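Protein (hemoglobin) (Mustelus griseus, PDB 1GCW) carries oxygen from the gills to the peripheral tissues as the heme-containing alpha subunit of hemoglobin. Local coordinates at residues Y24-L29 / K54-G59. Sequence-based numbering, arbitrary orientation.
Sequences YGAECL and KVQVHG. With HEM (protoporphyrin IX containing Fe), chain E; CMO (carbon monoxide), chain F.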
loop_
_atom_site.group_PDB
_atom_site.type_symbol
_atom_site.label_atom_id
_atom_site.label_comp_id
_atom_site.label_asym_id
_atom_site.label_seq_id
_atom_site.Cartn_x
_atom_site.Cartn_y
_atom_site.Cartn_z
ATOM N N TYR A 24 -9.609 -12.501 -22.645
ATOM C CA TYR A 24 -8.592 -12.021 -21.721
ATOM C C TYR A 24 -9.228 -11.416 -20.483
ATOM O O TYR A 24 -8.853 -11.750 -19.357
ATOM C CB TYR A 24 -7.709 -10.977 -22.398
ATOM C CG TYR A 24 -6.766 -11.569 -23.393
ATOM C CD1 TYR A 24 -5.743 -12.420 -22.986
ATOM C CD2 TYR A 24 -6.895 -11.293 -24.747
ATOM C CE1 TYR A 24 -4.865 -12.985 -23.910
ATOM C CE2 TYR A 24 -6.029 -11.847 -25.680
ATOM C CZ TYR A 24 -5.016 -12.693 -25.256
ATOM O OH TYR A 24 -4.156 -13.247 -26.181
ATOM N N GLY A 25 -10.192 -10.525 -20.693
ATOM C CA GLY A 25 -10.860 -9.875 -19.577
ATOM C C GLY A 25 -11.436 -10.849 -18.575
ATOM O O GLY A 25 -11.302 -10.656 -17.367
ATOM N N ALA A 26 -12.080 -11.902 -19.072
ATOM C CA ALA A 26 -12.681 -12.905 -18.202
ATOM C C ALA A 26 -11.622 -13.570 -17.328
ATOM O O ALA A 26 -11.849 -13.823 -16.144
ATOM C CB ALA A 26 -13.413 -13.952 -19.040
ATOM N N GLU A 27 -10.461 -13.850 -17.909
ATOM C CA GLU A 27 -9.378 -14.480 -17.153
ATOM C C GLU A 27 -8.840 -13.547 -16.074
ATOM O O GLU A 27 -8.645 -13.957 -14.930
ATOM C CB GLU A 27 -8.237 -14.889 -18.084
ATOM C CG GLU A 27 -7.283 -15.864 -17.418
ATOM C CD GLU A 27 -6.108 -16.226 -18.291
ATOM O OE1 GLU A 27 -6.312 -16.423 -19.509
ATOM O OE2 GLU A 27 -4.981 -16.311 -17.755
ATOM N N CYS A 28 -8.599 -12.291 -16.445
ATOM C CA CYS A 28 -8.102 -11.285 -15.511
ATOM C C CYS A 28 -8.982 -11.203 -14.276
ATOM O O CYS A 28 -8.489 -11.259 -13.149
ATOM C CB CYS A 28 -8.081 -9.910 -16.175
ATOM S SG CYS A 28 -6.810 -9.758 -17.425
ATOM N N LEU A 29 -10.288 -11.050 -14.495
ATOM C CA LEU A 29 -11.238 -10.952 -13.384
ATOM C C LEU A 29 -11.311 -12.258 -12.607
ATOM O O LEU A 29 -11.347 -12.244 -11.382
ATOM C CB LEU A 29 -12.627 -10.573 -13.898
ATOM C CG LEU A 29 -12.759 -9.151 -14.454
ATOM C CD1 LEU A 29 -14.162 -8.962 -15.007
ATOM C CD2 LEU A 29 -12.468 -8.125 -13.361
ATOM N N LYS A 54 -21.587 -13.267 -17.223
ATOM C CA LYS A 54 -21.458 -11.858 -16.885
ATOM C C LYS A 54 -20.000 -11.466 -16.746
ATOM O O LYS A 54 -19.610 -10.361 -17.117
ATOM C CB LYS A 54 -22.219 -11.553 -15.592
ATOM C CG LYS A 54 -23.626 -11.000 -15.820
ATOM C CD LYS A 54 -24.631 -11.522 -14.794
ATOM C CE LYS A 54 -26.034 -10.946 -15.042
ATOM N NZ LYS A 54 -26.887 -10.876 -13.811
ATOM N N VAL A 55 -19.195 -12.381 -16.218
ATOM C CA VAL A 55 -17.770 -12.139 -16.040
ATOM C C VAL A 55 -17.107 -11.851 -17.384
ATOM O O VAL A 55 -16.227 -10.999 -17.487
ATOM C CB VAL A 55 -17.083 -13.363 -15.404
ATOM C CG1 VAL A 55 -15.575 -13.187 -15.410
ATOM C CG2 VAL A 55 -17.591 -13.557 -13.992
ATOM N N GLN A 56 -17.543 -12.559 -18.417
ATOM C CA GLN A 56 -16.970 -12.389 -19.736
ATOM C C GLN A 56 -17.314 -11.051 -20.390
ATOM O O GLN A 56 -16.443 -10.383 -20.941
ATOM C CB GLN A 56 -17.401 -13.552 -20.637
ATOM C CG GLN A 56 -16.915 -14.912 -20.130
ATOM C CD GLN A 56 -17.540 -16.100 -20.848
ATOM O OE1 GLN A 56 -17.302 -17.249 -20.476
ATOM N NE2 GLN A 56 -18.342 -15.830 -21.876
ATOM N N VAL A 57 -18.581 -10.659 -20.334
ATOM C CA VAL A 57 -18.997 -9.397 -20.940
ATOM C C VAL A 57 -18.230 -8.251 -20.291
ATOM O O VAL A 57 -17.659 -7.409 -20.977
ATOM C CB VAL A 57 -20.527 -9.154 -20.772
ATOM C CG1 VAL A 57 -20.887 -7.736 -21.185
ATOM C CG2 VAL A 57 -21.303 -10.140 -21.618
ATOM N N HIS A 58 -18.217 -8.229 -18.966
ATOM C CA HIS A 58 -17.503 -7.184 -18.242
ATOM C C HIS A 58 -16.010 -7.217 -18.550
ATOM O O HIS A 58 -15.395 -6.171 -18.761
ATOM C CB HIS A 58 -17.720 -7.335 -16.739
ATOM C CG HIS A 58 -17.722 -5.914 -16.208
ATOM N ND1 HIS A 58 -16.845 -5.513 -15.202
ATOM C CD2 HIS A 58 -18.601 -4.895 -16.635
ATOM C CE1 HIS A 58 -17.248 -4.269 -15.014
ATOM N NE2 HIS A 58 -18.202 -3.870 -15.787
ATOM N N GLY A 59 -15.438 -8.420 -18.567
ATOM C CA GLY A 59 -14.027 -8.572 -18.861
ATOM C C GLY A 59 -13.706 -7.886 -20.168
ATOM O O GLY A 59 -12.689 -7.207 -20.290
HETATM C CHA HEM E . -17.066 -0.799 -14.275
HETATM C CHB HEM E . -12.691 -0.456 -16.399
HETATM C CHC HEM E . -10.682 -1.421 -12.120
HETATM C CHD HEM E . -15.065 -2.365 -10.145
HETATM C C1A HEM E . -16.008 -0.645 -15.219
HETATM C C2A HEM E . -16.203 -0.313 -16.624
HETATM C C3A HEM E . -14.978 -0.230 -17.202
HETATM C C4A HEM E . -14.027 -0.534 -16.170
HETATM C CMA HEM E . -14.679 0.109 -18.655
HETATM C CAA HEM E . -17.537 -0.108 -17.323
HETATM C CBA HEM E . -17.926 1.355 -17.244
HETATM C CGA HEM E . -19.337 1.606 -17.716
HETATM O O1A HEM E . -20.227 1.758 -16.856
HETATM O O2A HEM E . -19.554 1.651 -18.945
HETATM C C1B HEM E . -11.805 -0.689 -15.400
HETATM C C2B HEM E . -10.379 -0.611 -15.625
HETATM C C3B HEM E . -9.748 -0.876 -14.440
HETATM C C4B HEM E . -10.857 -1.074 -13.452
HETATM C CMB HEM E . -9.670 -0.348 -16.975
HETATM C CAB HEM E . -8.331 -0.949 -14.365
HETATM C CBB HEM E . -7.534 -1.340 -13.284
HETATM C C1C HEM E . -11.709 -1.793 -11.242
HETATM C C2C HEM E . -11.461 -2.358 -9.921
HETATM C C3C HEM E . -12.691 -2.667 -9.412
HETATM C C4C HEM E . -13.687 -2.274 -10.381
HETATM C CMC HEM E . -10.123 -2.641 -9.214
HETATM C CAC HEM E . -12.967 -3.319 -8.205
HETATM C CBC HEM E . -12.376 -4.508 -7.758
HETATM C C1D HEM E . -15.966 -2.038 -11.130
HETATM C C2D HEM E . -17.385 -2.177 -10.955
HETATM C C3D HEM E . -17.914 -1.653 -12.078
HETATM C C4D HEM E . -16.875 -1.244 -12.959
HETATM C CMD HEM E . -18.095 -2.806 -9.747
HETATM C CAD HEM E . -19.371 -1.531 -12.384
HETATM C CBD HEM E . -19.774 -2.780 -13.138
HETATM C CGD HEM E . -21.260 -2.843 -13.375
HETATM O O1D HEM E . -21.920 -3.663 -12.712
HETATM O O2D HEM E . -21.765 -2.074 -14.219
HETATM N NA HEM E . -14.641 -0.814 -14.944
HETATM N NB HEM E . -12.120 -0.980 -14.079
HETATM N NC HEM E . -13.092 -1.785 -11.545
HETATM N ND HEM E . -15.655 -1.516 -12.386
HETATM FE FE HEM E . -13.918 -1.276 -13.245
HETATM C C CMO F . -13.831 -3.140 -13.693
HETATM O O CMO F . -13.776 -4.243 -13.853
#
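The shortest polar contact across the pair is a CA-H...O approach: Gly25 CA lies 3.3 Å from Gly59 O, with an angle of 154° at the hydrogen. It joins helix 21-35 to helix 53-70, the B and E helices of the globin fold, whose short segments cross at 112° with axes 7.1 Å apart. Such closeness rests on two glycines, Gly25 CA standing 3.5 Å from Gly59 CA; a CB modelled on Gly25 would fall 1.9 Å from Gly59 O, and one on Gly59 would strike the backbone of Gly25 and Ala26. Apolar groups fill in around this crossing. Ala26 CB rests on Gln56 CG at 3.8 Å, while Val55 CG1, anti to its backbone N (chi1 172°), reaches the Ala26 backbone and the CB atoms of Ala26 and Leu29. Leu29 sends CD1 over the E-helix backbone, 3.8 Å from Val55 O, and on to the edge of the His58 ring near its plane; its other branch, CD2, approaches the carbon monoxide oxygen. His58, the predicted distal oxygen-binding residue, has ND1 3.6 Å from CMO O as modelled, and its CE1 and NE2 atoms meet the heme, whose CHA lies in the ring plane at the edge. Replacing this histidine with an alanine would probably open a gap between Leu29 CD1 and the heme edge and strip the bound gas of its imidazole neighbour. No hydrogen bond passes between the two segments, so at this crossing they meet by close backbone fit and apolar contact, while the His58 ring stands beside the bound carbon monoxide, consistent with its predicted role in binding oxygen.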